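Local coordinates for protein beta-galactosidase/beta-glucuronidase (Faecalibacterium prausnitzii L2-6, PDB 6MVF) that binds flavin mononucleotide and probably hydrolyses beta-glucuronides, as a member of glycosyl hydrolase family 2, at residues A[58-63]-A[305-310]; A[149-154]-A[359-364]; A[298-303]-A[529-534]. All blocks are in the same frame, centred on the assembly; numbering follows the deposited sequence.

Interaction 1 (A[58-63]-A[305-310]); sequences DGMDGN and KLYKGN
Met60 reaches from the 58-63 loop into the turn at 305-310, and almost the whole contact is carried by this one thioether chain. Its CB heads toward the turn, and CG, set between the backbone N and the carbonyl carbon (chi1 76°), lies against the Tyr307 ring, 3.9 Å from Tyr307 CD1. The two side chains pass at a slant, and Met60 SD stands 5.1 Å from the centroid of the Tyr307 ring, an oblique Met-aromatic contact. SD also accepts a weak but fairly straight hydrogen bond from the backbone, Tyr307 N to Met60 SD at 3.3 Å. At chi3 the chain bends and tucks CE into the mouth of the turn, 3.4 Å from Lys305 O and 3.5 Å from Gly309 N. The turn contains a classic beta bulge, Lys308 and Gly309 both facing Lys305; through Met60 a loop of the sugar-binding domain meets this loop of the TIM barrel domain. Next to Met60, Asp61 folds back in an Asx turn: its OD1 takes the backbone N of Asn63 from above the carboxylate plane and ND2 of the same residue on the syn lone pair. Beyond the loop, the Tyr307 hydroxyl is hydrogen-bonded to Glu265 of the second subunit, whose Leu84 packs on both Asp61 and Tyr307.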
ATOM      1  N   ASP A  58      22.929 -22.929 -13.861  1.00 33.21           N
ATOM      2  CA  ASP A  58      23.504 -24.178 -14.366  1.00 35.67           C
ATOM      3  C   ASP A  58      22.785 -25.407 -13.808  1.00 37.21           C
ATOM      4  O   ASP A  58      22.864 -26.485 -14.412  1.00 33.78           O
ATOM      5  CB  ASP A  58      25.024 -24.237 -14.115  1.00 32.31           C
ATOM      6  CG  ASP A  58      25.404 -24.350 -12.634  1.00 43.40           C
ATOM      7  OD1 ASP A  58      24.518 -24.251 -11.752  1.00 37.90           O
ATOM      8  OD2 ASP A  58      26.617 -24.536 -12.351  1.00 45.29           O
ATOM      9  N   GLY A  59      22.053 -25.255 -12.699  1.00 38.61           N
ATOM     10  CA  GLY A  59      21.237 -26.312 -12.128  1.00 32.12           C
ATOM     11  C   GLY A  59      20.012 -26.673 -12.951  1.00 37.72           C
ATOM     12  O   GLY A  59      19.324 -27.643 -12.606  1.00 32.55           O
ATOM     13  N   MET A  60      19.737 -25.927 -14.042  1.00 34.46           N
ATOM     14  CA  MET A  60      18.580 -26.239 -14.876  1.00 30.59           C
ATOM     15  C   MET A  60      18.707 -25.816 -16.343  1.00 36.31           C
ATOM     16  O   MET A  60      17.696 -25.852 -17.066  1.00 30.53           O
ATOM     17  CB  MET A  60      17.326 -25.610 -14.255  1.00 32.06           C
ATOM     18  CG  MET A  60      17.160 -24.111 -14.445  1.00 31.30           C
ATOM     19  SD  MET A  60      15.625 -23.577 -13.641  1.00 39.23           S
ATOM     20  CE  MET A  60      16.120 -23.506 -11.931  1.00 20.59           C
ATOM     21  N   ASP A  61      19.891 -25.446 -16.833  1.00 32.81           N
ATOM     22  CA  ASP A  61      19.991 -25.028 -18.228  1.00 34.84           C
ATOM     23  C   ASP A  61      20.379 -26.170 -19.155  1.00 40.14           C
ATOM     24  O   ASP A  61      20.405 -25.977 -20.378  1.00 39.18           O
ATOM     25  CB  ASP A  61      20.981 -23.868 -18.388  1.00 29.62           C
ATOM     26  CG  ASP A  61      22.375 -24.218 -17.902  1.00 42.57           C
ATOM     27  OD1 ASP A  61      22.556 -25.346 -17.390  1.00 45.59           O
ATOM     28  OD2 ASP A  61      23.292 -23.369 -18.036  1.00 39.24           O
ATOM     29  N   GLY A  62      20.658 -27.352 -18.613  1.00 37.70           N
ATOM     30  CA  GLY A  62      21.014 -28.479 -19.452  1.00 40.62           C
ATOM     31  C   GLY A  62      22.411 -28.428 -20.042  1.00 49.63           C
ATOM     32  O   GLY A  62      22.643 -29.001 -21.119  1.00 53.20           O
ATOM     33  N   ASN A  63      23.355 -27.755 -19.371  1.00 41.98           N
ATOM     34  CA  ASN A  63      24.731 -27.769 -19.852  1.00 39.54           C
ATOM     35  C   ASN A  63      25.371 -29.139 -19.675  1.00 43.99           C
ATOM     36  O   ASN A  63      26.281 -29.493 -20.431  1.00 50.82           O
ATOM     37  CB  ASN A  63      25.558 -26.704 -19.139  1.00 37.10           C
ATOM     38  CG  ASN A  63      25.931 -27.105 -17.730  1.00 49.88           C
ATOM     39  OD1 ASN A  63      26.951 -27.766 -17.512  1.00 51.48           O
ATOM     40  ND2 ASN A  63      25.107 -26.712 -16.759  1.00 44.12           N
ATOM     41  N   LYS A 305      12.254 -22.505  -9.518  1.00 31.18           N
ATOM     42  CA  LYS A 305      11.549 -21.711 -10.523  1.00 31.10           C
ATOM     43  C   LYS A 305      12.545 -21.283 -11.589  1.00 29.46           C
ATOM     44  O   LYS A 305      13.736 -21.151 -11.302  1.00 30.48           O
ATOM     45  CB  LYS A 305      10.886 -20.493  -9.889  1.00 27.99           C
ATOM     46  CG  LYS A 305       9.744 -19.904 -10.664  1.00 30.50           C
ATOM     47  CD  LYS A 305       9.048 -18.831  -9.803  1.00 32.88           C
ATOM     48  CE  LYS A 305       7.964 -18.124 -10.577  1.00 35.46           C
ATOM     49  NZ  LYS A 305       7.114 -17.257  -9.716  1.00 40.23           N
ATOM     50  N   LEU A 306      12.046 -21.059 -12.814  1.00 27.32           N
ATOM     51  CA  LEU A 306      12.883 -20.836 -13.994  1.00 26.07           C
ATOM     52  C   LEU A 306      14.009 -19.831 -13.772  1.00 34.38           C
ATOM     53  O   LEU A 306      13.759 -18.633 -13.611  1.00 30.34           O
ATOM     54  CB  LEU A 306      12.042 -20.375 -15.184  1.00 31.72           C
ATOM     55  CG  LEU A 306      12.835 -20.275 -16.502  1.00 34.28           C
ATOM     56  CD1 LEU A 306      13.310 -21.637 -16.948  1.00 29.09           C
ATOM     57  CD2 LEU A 306      12.025 -19.637 -17.612  1.00 32.18           C
ATOM     58  N   TYR A 307      15.251 -20.337 -13.780  1.00 36.85           N
ATOM     59  CA  TYR A 307      16.512 -19.598 -13.625  1.00 31.26           C
ATOM     60  C   TYR A 307      16.594 -18.821 -12.320  1.00 28.67           C
ATOM     61  O   TYR A 307      17.381 -17.885 -12.200  1.00 34.13           O
ATOM     62  CB  TYR A 307      16.785 -18.686 -14.828  1.00 25.32           C
ATOM     63  CG  TYR A 307      16.799 -19.483 -16.109  1.00 30.17           C
ATOM     64  CD1 TYR A 307      17.517 -20.666 -16.196  1.00 29.40           C
ATOM     65  CD2 TYR A 307      16.040 -19.089 -17.208  1.00 29.69           C
ATOM     66  CE1 TYR A 307      17.509 -21.417 -17.348  1.00 31.69           C
ATOM     67  CE2 TYR A 307      16.028 -19.821 -18.365  1.00 29.65           C
ATOM     68  CZ  TYR A 307      16.759 -20.996 -18.436  1.00 35.49           C
ATOM     69  OH  TYR A 307      16.744 -21.749 -19.602  1.00 38.82           O
ATOM     70  N   LYS A 308      15.832 -19.219 -11.316  1.00 31.07           N
ATOM     71  CA  LYS A 308      16.042 -18.757  -9.954  1.00 30.44           C
ATOM     72  C   LYS A 308      16.636 -19.836  -9.071  1.00 33.16           C
ATOM     73  O   LYS A 308      16.882 -19.571  -7.882  1.00 32.53           O
ATOM     74  CB  LYS A 308      14.727 -18.298  -9.315  1.00 32.02           C
ATOM     75  CG  LYS A 308      14.208 -16.979  -9.729  1.00 29.83           C
ATOM     76  CD  LYS A 308      12.888 -16.793  -9.033  1.00 34.28           C
ATOM     77  CE  LYS A 308      12.333 -15.416  -9.285  1.00 30.45           C
ATOM     78  NZ  LYS A 308      11.600 -14.934  -8.076  1.00 39.90           N
ATOM     79  N   GLY A 309      16.829 -21.048  -9.600  1.00 28.54           N
ATOM     80  CA  GLY A 309      17.160 -22.180  -8.744  1.00 25.92           C
ATOM     81  C   GLY A 309      16.056 -22.400  -7.735  1.00 30.36           C
ATOM     82  O   GLY A 309      14.866 -22.279  -8.052  1.00 32.32           O
ATOM     83  N   ASN A 310      16.448 -22.684  -6.491  1.00 29.60           N
ATOM     84  CA  ASN A 310      15.518 -22.762  -5.372  1.00 30.53           C
ATOM     85  C   ASN A 310      15.475 -21.465  -4.542  1.00 34.59           C
ATOM     86  O   ASN A 310      14.986 -21.469  -3.398  1.00 30.96           O
ATOM     87  CB  ASN A 310      15.868 -23.958  -4.488  1.00 28.44           C
ATOM     88  CG  ASN A 310      17.293 -23.906  -3.979  1.00 32.79           C
ATOM     89  OD1 ASN A 310      18.026 -22.950  -4.244  1.00 25.75           O
ATOM     90  ND2 ASN A 310      17.691 -24.932  -3.227  1.00 30.76           N
TER

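Interaction 2 (A[149-154]-A[359-364]); sequences ASADFT and PFISVF
Ile361 points its side chain at the 149-154 loop and meets it with both branches. CG1 runs anti to the backbone N (chi1 -175°) and carries CD1 toward the loop, where it lies 4.0 Å from Ala151 CB and comes in at the edge of the Phe153 ring, near the ring plane, with Phe153 CE1 4.5 Å from Ile361 CD1. The other branch, CG2, lies 3.8 Å from Ser150 O. That same oxygen faces the hydroxyl of the next residue along, with Ser362 OG 3.0 Å from Ser150 O, a weak hydrogen bond, and not a settled one, since the hydroxyl proton has another acceptor within reach. Ser150 and Val363 meet more simply, through Ser150 CB and Val363 CG2 at 3.9 Å, the valine branch that lies beside its own backbone N. The 359-364 segment follows strand 353-357 of the TIM barrel and leads to helix 368-385, which supplies Lys379 and Ile383 to the flavin pocket. The contact packs this barrel loop against a loop of the sugar-binding domain. Both backbones are sharply bent, with inverse gamma turns centred on Asp152 and Phe360. A water spans the two loops, accepting from Ala149 N and donating to Ile361 O. Other partners surround the two loops: Asp152 forms a salt bridge with Arg543, while Phe360 and Phe364 meet edge to edge in plane and Phe364 packs on helix 407-423.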
ATOM      1  N   ALA A 149      21.639 -37.603  -1.804  1.00 36.04           N
ATOM      2  CA  ALA A 149      22.867 -37.907  -2.523  1.00 37.69           C
ATOM      3  C   ALA A 149      22.564 -38.443  -3.911  1.00 39.61           C
ATOM      4  O   ALA A 149      23.294 -38.156  -4.865  1.00 40.13           O
ATOM      5  CB  ALA A 149      23.715 -38.899  -1.732  1.00 36.15           C
ATOM      6  N   SER A 150      21.479 -39.202  -4.040  1.00 39.61           N
ATOM      7  CA  SER A 150      21.065 -39.772  -5.316  1.00 40.21           C
ATOM      8  C   SER A 150      19.588 -39.457  -5.526  1.00 39.34           C
ATOM      9  O   SER A 150      18.724 -40.039  -4.863  1.00 38.66           O
ATOM     10  CB  SER A 150      21.320 -41.280  -5.350  1.00 35.02           C
ATOM     11  OG  SER A 150      20.996 -41.805  -6.628  1.00 47.13           O
ATOM     12  N   ALA A 151      19.292 -38.543  -6.446  1.00 33.51           N
ATOM     13  CA  ALA A 151      17.909 -38.145  -6.659  1.00 36.62           C
ATOM     14  C   ALA A 151      17.766 -37.460  -8.010  1.00 38.15           C
ATOM     15  O   ALA A 151      18.737 -36.981  -8.598  1.00 35.85           O
ATOM     16  CB  ALA A 151      17.414 -37.226  -5.537  1.00 39.43           C
ATOM     17  N   ASP A 152      16.526 -37.427  -8.491  1.00 45.21           N
ATOM     18  CA  ASP A 152      16.177 -36.796  -9.762  1.00 40.77           C
ATOM     19  C   ASP A 152      15.773 -35.345  -9.522  1.00 43.20           C
ATOM     20  O   ASP A 152      14.625 -34.958  -9.725  1.00 58.39           O
ATOM     21  CB  ASP A 152      15.053 -37.577 -10.442  1.00 39.96           C
ATOM     22  CG  ASP A 152      14.668 -37.011 -11.816  1.00 41.62           C
ATOM     23  OD1 ASP A 152      15.573 -36.646 -12.585  1.00 43.39           O
ATOM     24  OD2 ASP A 152      13.462 -36.964 -12.146  1.00 38.99           O
ATOM     25  N   PHE A 153      16.726 -34.554  -9.036  1.00 34.57           N
ATOM     26  CA  PHE A 153      16.538 -33.115  -8.887  1.00 39.64           C
ATOM     27  C   PHE A 153      17.846 -32.506  -8.425  1.00 37.38           C
ATOM     28  O   PHE A 153      18.643 -33.151  -7.734  1.00 40.60           O
ATOM     29  CB  PHE A 153      15.386 -32.729  -7.919  1.00 37.62           C
ATOM     30  CG  PHE A 153      15.661 -32.992  -6.453  1.00 34.81           C
ATOM     31  CD1 PHE A 153      15.401 -34.234  -5.892  1.00 34.05           C
ATOM     32  CD2 PHE A 153      16.129 -31.979  -5.625  1.00 35.47           C
ATOM     33  CE1 PHE A 153      15.631 -34.479  -4.529  1.00 31.07           C
ATOM     34  CE2 PHE A 153      16.364 -32.214  -4.262  1.00 36.76           C
ATOM     35  CZ  PHE A 153      16.121 -33.471  -3.717  1.00 37.74           C
ATOM     36  N   THR A 154      18.044 -31.255  -8.826  1.00 37.49           N
ATOM     37  CA  THR A 154      19.281 -30.530  -8.564  1.00 36.12           C
ATOM     38  C   THR A 154      19.420 -30.135  -7.087  1.00 32.22           C
ATOM     39  O   THR A 154      18.460 -29.701  -6.441  1.00 32.58           O
ATOM     40  CB  THR A 154      19.317 -29.298  -9.469  1.00 31.19           C
ATOM     41  OG1 THR A 154      19.162 -29.723 -10.824  1.00 34.62           O
ATOM     42  CG2 THR A 154      20.623 -28.535  -9.324  1.00 31.85           C
ATOM     43  N   PRO A 359      14.774 -35.721   3.081  1.00 29.17           N
ATOM     44  CA  PRO A 359      15.368 -36.271   1.845  1.00 32.10           C
ATOM     45  C   PRO A 359      16.120 -37.584   2.040  1.00 28.00           C
ATOM     46  O   PRO A 359      17.212 -37.760   1.506  1.00 34.53           O
ATOM     47  CB  PRO A 359      16.321 -35.157   1.392  1.00 24.95           C
ATOM     48  CG  PRO A 359      16.729 -34.510   2.668  1.00 25.64           C
ATOM     49  CD  PRO A 359      15.554 -34.595   3.612  1.00 24.90           C
ATOM     50  N   PHE A 360      15.547 -38.507   2.806  1.00 34.31           N
ATOM     51  CA  PHE A 360      16.043 -39.882   2.924  1.00 33.31           C
ATOM     52  C   PHE A 360      15.614 -40.641   1.664  1.00 32.75           C
ATOM     53  O   PHE A 360      14.579 -41.313   1.617  1.00 33.17           O
ATOM     54  CB  PHE A 360      15.489 -40.495   4.204  1.00 33.76           C
ATOM     55  CG  PHE A 360      16.083 -41.817   4.566  1.00 44.95           C
ATOM     56  CD1 PHE A 360      17.281 -42.239   4.000  1.00 40.01           C
ATOM     57  CD2 PHE A 360      15.420 -42.657   5.473  1.00 40.53           C
ATOM     58  CE1 PHE A 360      17.819 -43.470   4.342  1.00 41.65           C
ATOM     59  CE2 PHE A 360      15.942 -43.890   5.817  1.00 35.60           C
ATOM     60  CZ  PHE A 360      17.141 -44.302   5.257  1.00 44.54           C
ATOM     61  N   ILE A 361      16.414 -40.514   0.605  1.00 28.79           N
ATOM     62  CA  ILE A 361      15.948 -40.817  -0.743  1.00 32.62           C
ATOM     63  C   ILE A 361      16.885 -41.791  -1.458  1.00 38.43           C
ATOM     64  O   ILE A 361      18.114 -41.654  -1.400  1.00 37.40           O
ATOM     65  CB  ILE A 361      15.779 -39.515  -1.560  1.00 31.34           C
ATOM     66  CG1 ILE A 361      15.184 -39.794  -2.942  1.00 32.17           C
ATOM     67  CG2 ILE A 361      17.086 -38.765  -1.665  1.00 31.92           C
ATOM     68  CD1 ILE A 361      14.333 -38.638  -3.471  1.00 34.27           C
ATOM     69  N   SER A 362      16.283 -42.786  -2.123  1.00 33.80           N
ATOM     70  CA  SER A 362      16.883 -43.600  -3.185  1.00 34.57           C
ATOM     71  C   SER A 362      17.835 -44.689  -2.709  1.00 36.33           C
ATOM     72  O   SER A 362      17.611 -45.867  -3.001  1.00 38.86           O
ATOM     73  CB  SER A 362      17.631 -42.731  -4.193  1.00 32.17           C
ATOM     74  OG  SER A 362      16.765 -42.246  -5.192  1.00 39.21           O
ATOM     75  N   VAL A 363      18.908 -44.303  -2.018  1.00 35.64           N
ATOM     76  CA  VAL A 363      20.068 -45.157  -1.766  1.00 33.39           C
ATOM     77  C   VAL A 363      20.433 -45.040  -0.297  1.00 34.95           C
ATOM     78  O   VAL A 363      20.895 -43.984   0.149  1.00 36.90           O
ATOM     79  CB  VAL A 363      21.272 -44.771  -2.634  1.00 35.43           C
ATOM     80  CG1 VAL A 363      22.505 -45.530  -2.165  1.00 27.08           C
ATOM     81  CG2 VAL A 363      20.982 -45.006  -4.122  1.00 24.87           C
ATOM     82  N   PHE A 364      20.259 -46.121   0.450  1.00 36.57           N
ATOM     83  CA  PHE A 364      20.643 -46.106   1.853  1.00 32.21           C
ATOM     84  C   PHE A 364      22.160 -46.061   1.972  1.00 41.61           C
ATOM     85  O   PHE A 364      22.872 -46.813   1.293  1.00 45.87           O
ATOM     86  CB  PHE A 364      20.092 -47.332   2.572  1.00 37.09           C
ATOM     87  CG  PHE A 364      20.530 -47.431   3.991  1.00 44.39           C
ATOM     88  CD1 PHE A 364      19.920 -46.659   4.971  1.00 36.91           C
ATOM     89  CD2 PHE A 364      21.564 -48.285   4.353  1.00 40.20           C
ATOM     90  CE1 PHE A 364      20.324 -46.745   6.289  1.00 37.67           C
ATOM     91  CE2 PHE A 364      21.975 -48.368   5.670  1.00 44.18           C
ATOM     92  CZ  PHE A 364      21.354 -47.597   6.641  1.00 41.55           C
TER
HETATM   93  O   HOH W   1      20.140 -40.190  -1.540  1.00 33.63           O

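Interaction 3 (A[298-303]-A[529-534]); sequences GVSRHQ and ASHVWN
Three backbone hydrogen bonds draw two parallel strands together, with Gly298 beside His531 and Val299 beside Val532. Gly298 N donates to Ser530 O, Val532 N to Gly298 O and Ser300 N to Val532 O, each at 3.0 Å. The strands, inclined at 52°, are the first and last of the eight-stranded TIM barrel, so their pairing closes the cylinder. Val299 and Val532 lie on one face of the sheet, with Val299 CG1 4.1 Å from Val532 CB; His531 is on the other, its NE2 hydrogen-bonded to Thr331. The closest side-chain packing comes just past the strands. With CG anti to the backbone N (chi1 -167°), Trp533 brings CE3 to 3.5 Å from Ser300 CB, while Trp533 CH2 lies 3.4 Å from His302 NE2; His302 ND1 is hydrogen-bonded to Tyr337 OH. The imidazole and the six-membered ring stand at 80° to each other and meet obliquely. The peptide before Asn534 is cis, as at the corresponding tryptophan of many related barrel glycosidases, and ND2 of Asn534 lies above one face of the indole, offset toward the rim. Replacing Trp533 by an alanine is likely to open a gap beside Ser300 CB and take away one of the aromatic walls around His302. The looser side is filled by water. One water donates to Gly298 O, adding a second partner there, and also binds Ser530 OG; another accepts from Ser300 OG, donates to His531 O and lies in plane at the indole edge. All the touching residues are buried, so these waters probably help to satisfy polar atoms inside the barrel seam.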
ATOM      1  N   GLY A 298      -4.544 -34.516  -5.206  1.00 26.59           N
ATOM      2  CA  GLY A 298      -3.667 -33.380  -5.371  1.00 24.27           C
ATOM      3  C   GLY A 298      -2.383 -33.628  -6.135  1.00 29.59           C
ATOM      4  O   GLY A 298      -2.353 -34.393  -7.106  1.00 25.98           O
ATOM      5  N   VAL A 299      -1.310 -32.952  -5.708  1.00 25.25           N
ATOM      6  CA  VAL A 299      -0.096 -32.820  -6.504  1.00 25.22           C
ATOM      7  C   VAL A 299       1.105 -32.791  -5.565  1.00 24.21           C
ATOM      8  O   VAL A 299       0.978 -32.598  -4.357  1.00 22.72           O
ATOM      9  CB  VAL A 299      -0.132 -31.542  -7.399  1.00 22.13           C
ATOM     10  CG1 VAL A 299      -1.364 -31.519  -8.269  1.00 19.66           C
ATOM     11  CG2 VAL A 299      -0.121 -30.288  -6.557  1.00 22.89           C
ATOM     12  N   SER A 300       2.282 -32.996  -6.137  1.00 30.32           N
ATOM     13  CA  SER A 300       3.548 -32.719  -5.479  1.00 25.56           C
ATOM     14  C   SER A 300       4.100 -31.417  -6.026  1.00 30.43           C
ATOM     15  O   SER A 300       3.683 -30.951  -7.091  1.00 28.01           O
ATOM     16  CB  SER A 300       4.540 -33.858  -5.701  1.00 25.27           C
ATOM     17  OG  SER A 300       4.069 -35.050  -5.073  1.00 32.39           O
ATOM     18  N   ARG A 301       5.043 -30.827  -5.286  1.00 32.77           N
ATOM     19  CA  ARG A 301       5.593 -29.520  -5.637  1.00 28.11           C
ATOM     20  C   ARG A 301       7.044 -29.463  -5.199  1.00 28.16           C
ATOM     21  O   ARG A 301       7.334 -29.659  -4.017  1.00 26.82           O
ATOM     22  CB  ARG A 301       4.778 -28.397  -4.971  1.00 31.87           C
ATOM     23  CG  ARG A 301       5.207 -26.963  -5.315  1.00 33.11           C
ATOM     24  CD  ARG A 301       5.874 -26.248  -4.136  1.00 28.70           C
ATOM     25  NE  ARG A 301       6.314 -24.901  -4.499  1.00 26.65           N
ATOM     26  CZ  ARG A 301       6.983 -24.070  -3.693  1.00 30.94           C
ATOM     27  NH1 ARG A 301       7.305 -24.437  -2.455  1.00 30.70           N
ATOM     28  NH2 ARG A 301       7.313 -22.855  -4.118  1.00 28.89           N
ATOM     29  N   HIS A 302       7.950 -29.202  -6.142  1.00 33.23           N
ATOM     30  CA  HIS A 302       9.349 -28.910  -5.846  1.00 30.87           C
ATOM     31  C   HIS A 302       9.524 -27.400  -5.611  1.00 35.27           C
ATOM     32  O   HIS A 302       8.616 -26.607  -5.881  1.00 31.56           O
ATOM     33  CB  HIS A 302      10.235 -29.410  -6.984  1.00 31.85           C
ATOM     34  CG  HIS A 302      10.852 -30.746  -6.730  1.00 31.11           C
ATOM     35  ND1 HIS A 302      11.640 -31.002  -5.630  1.00 29.74           N
ATOM     36  CD2 HIS A 302      10.817 -31.895  -7.444  1.00 30.25           C
ATOM     37  CE1 HIS A 302      12.049 -32.258  -5.666  1.00 32.41           C
ATOM     38  NE2 HIS A 302      11.571 -32.820  -6.763  1.00 36.49           N
ATOM     39  N   GLN A 303      10.701 -26.992  -5.092  1.00 28.74           N
ATOM     40  CA  GLN A 303      10.873 -25.615  -4.614  1.00 32.21           C
ATOM     41  C   GLN A 303      11.723 -24.721  -5.543  1.00 34.59           C
ATOM     42  O   GLN A 303      12.396 -23.794  -5.085  1.00 32.18           O
ATOM     43  CB  GLN A 303      11.442 -25.620  -3.195  1.00 26.12           C
ATOM     44  CG  GLN A 303      12.898 -25.965  -3.087  1.00 26.93           C
ATOM     45  CD  GLN A 303      13.411 -25.904  -1.650  1.00 28.98           C
ATOM     46  OE1 GLN A 303      12.753 -25.364  -0.767  1.00 26.22           O
ATOM     47  NE2 GLN A 303      14.599 -26.462  -1.420  1.00 36.35           N
ATOM     48  N   ALA A 529      -4.880 -40.848  -0.584  1.00 28.57           N
ATOM     49  CA  ALA A 529      -4.369 -39.660  -1.260  1.00 26.47           C
ATOM     50  C   ALA A 529      -3.600 -40.069  -2.511  1.00 26.49           C
ATOM     51  O   ALA A 529      -2.790 -40.994  -2.465  1.00 29.87           O
ATOM     52  CB  ALA A 529      -3.465 -38.834  -0.339  1.00 20.19           C
ATOM     53  N   SER A 530      -3.852 -39.368  -3.609  1.00 24.47           N
ATOM     54  CA  SER A 530      -3.062 -39.444  -4.828  1.00 26.84           C
ATOM     55  C   SER A 530      -2.395 -38.095  -5.085  1.00 31.51           C
ATOM     56  O   SER A 530      -2.988 -37.036  -4.831  1.00 26.74           O
ATOM     57  CB  SER A 530      -3.933 -39.842  -6.033  1.00 26.23           C
ATOM     58  OG  SER A 530      -5.043 -38.968  -6.186  1.00 27.42           O
ATOM     59  N   HIS A 531      -1.164 -38.139  -5.599  1.00 29.89           N
ATOM     60  CA  HIS A 531      -0.356 -36.945  -5.827  1.00 24.38           C
ATOM     61  C   HIS A 531       0.261 -37.008  -7.217  1.00 24.73           C
ATOM     62  O   HIS A 531       1.152 -37.826  -7.467  1.00 31.04           O
ATOM     63  CB  HIS A 531       0.739 -36.819  -4.774  1.00 27.64           C
ATOM     64  CG  HIS A 531       0.230 -36.576  -3.391  1.00 29.71           C
ATOM     65  ND1 HIS A 531       0.122 -37.581  -2.453  1.00 28.17           N
ATOM     66  CD2 HIS A 531      -0.203 -35.443  -2.784  1.00 27.22           C
ATOM     67  CE1 HIS A 531      -0.348 -37.077  -1.325  1.00 25.33           C
ATOM     68  NE2 HIS A 531      -0.553 -35.783  -1.500  1.00 28.21           N
ATOM     69  N   VAL A 532      -0.197 -36.138  -8.118  1.00 28.76           N
ATOM     70  CA  VAL A 532       0.443 -35.998  -9.423  1.00 27.32           C
ATOM     71  C   VAL A 532       1.906 -35.636  -9.252  1.00 28.35           C
ATOM     72  O   VAL A 532       2.248 -34.654  -8.579  1.00 30.84           O
ATOM     73  CB  VAL A 532      -0.260 -34.919 -10.256  1.00 30.23           C
ATOM     74  CG1 VAL A 532       0.555 -34.616 -11.533  1.00 19.54           C
ATOM     75  CG2 VAL A 532      -1.672 -35.342 -10.558  1.00 26.18           C
ATOM     76  N   TRP A 533       2.779 -36.419  -9.865  1.00 28.12           N
ATOM     77  CA  TRP A 533       4.148 -35.983 -10.084  1.00 24.95           C
ATOM     78  C   TRP A 533       4.162 -35.373 -11.477  1.00 29.59           C
ATOM     79  O   TRP A 533       3.944 -36.080 -12.466  1.00 29.89           O
ATOM     80  CB  TRP A 533       5.124 -37.146  -9.952  1.00 29.61           C
ATOM     81  CG  TRP A 533       6.563 -36.706  -9.863  1.00 29.80           C
ATOM     82  CD1 TRP A 533       7.495 -36.720 -10.866  1.00 29.66           C
ATOM     83  CD2 TRP A 533       7.225 -36.185  -8.712  1.00 27.28           C
ATOM     84  NE1 TRP A 533       8.699 -36.253 -10.401  1.00 35.76           N
ATOM     85  CE2 TRP A 533       8.558 -35.910  -9.083  1.00 30.90           C
ATOM     86  CE3 TRP A 533       6.829 -35.943  -7.398  1.00 25.76           C
ATOM     87  CZ2 TRP A 533       9.484 -35.386  -8.193  1.00 26.99           C
ATOM     88  CZ3 TRP A 533       7.752 -35.433  -6.518  1.00 31.99           C
ATOM     89  CH2 TRP A 533       9.071 -35.166  -6.917  1.00 27.56           C
ATOM     90  N   ASN A 534       4.329 -34.054 -11.569  1.00 29.86           N
ATOM     91  CA  ASN A 534       4.515 -33.107 -10.471  1.00 25.96           C
ATOM     92  C   ASN A 534       3.656 -31.878 -10.876  1.00 30.37           C
ATOM     93  O   ASN A 534       3.178 -31.821 -12.011  1.00 26.44           O
ATOM     94  CB  ASN A 534       6.028 -32.788 -10.301  1.00 27.36           C
ATOM     95  CG  ASN A 534       6.335 -31.840  -9.145  1.00 28.03           C
ATOM     96  OD1 ASN A 534       6.110 -30.638  -9.238  1.00 31.73           O
ATOM     97  ND2 ASN A 534       6.901 -32.378  -8.066  1.00 32.46           N
TER
HETATM   98  O   HOH W   2      -3.918 -36.899  -7.807  1.00 27.11           O
HETATM   99  O   HOH W   3       3.603 -36.943  -6.708  1.00 27.79           O

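The segments come along the chain as 58-63, 149-154, 298-303, 305-310, 359-364 and 529-534, so every pair of contacts interleaves. Interaction 3 closes the TIM barrel, whereas interactions 1 and 2 bring two loops of the sugar-binding domain onto loops that follow barrel strands 292-300 and 353-357. The centres lie about 17 to 20 Å apart, yet all three touch: Gly59 O and Thr154 OG1 probably share a hydrogen bond at 2.7 Å, Phe153 CG packs 3.8 Å from His302 CE1, and Asn310 CB lies 3.5 Å from Gln303 O. The three contacts thus adjoin one another, running from the barrel seam to the sugar-binding domain, away from the flavin pocket.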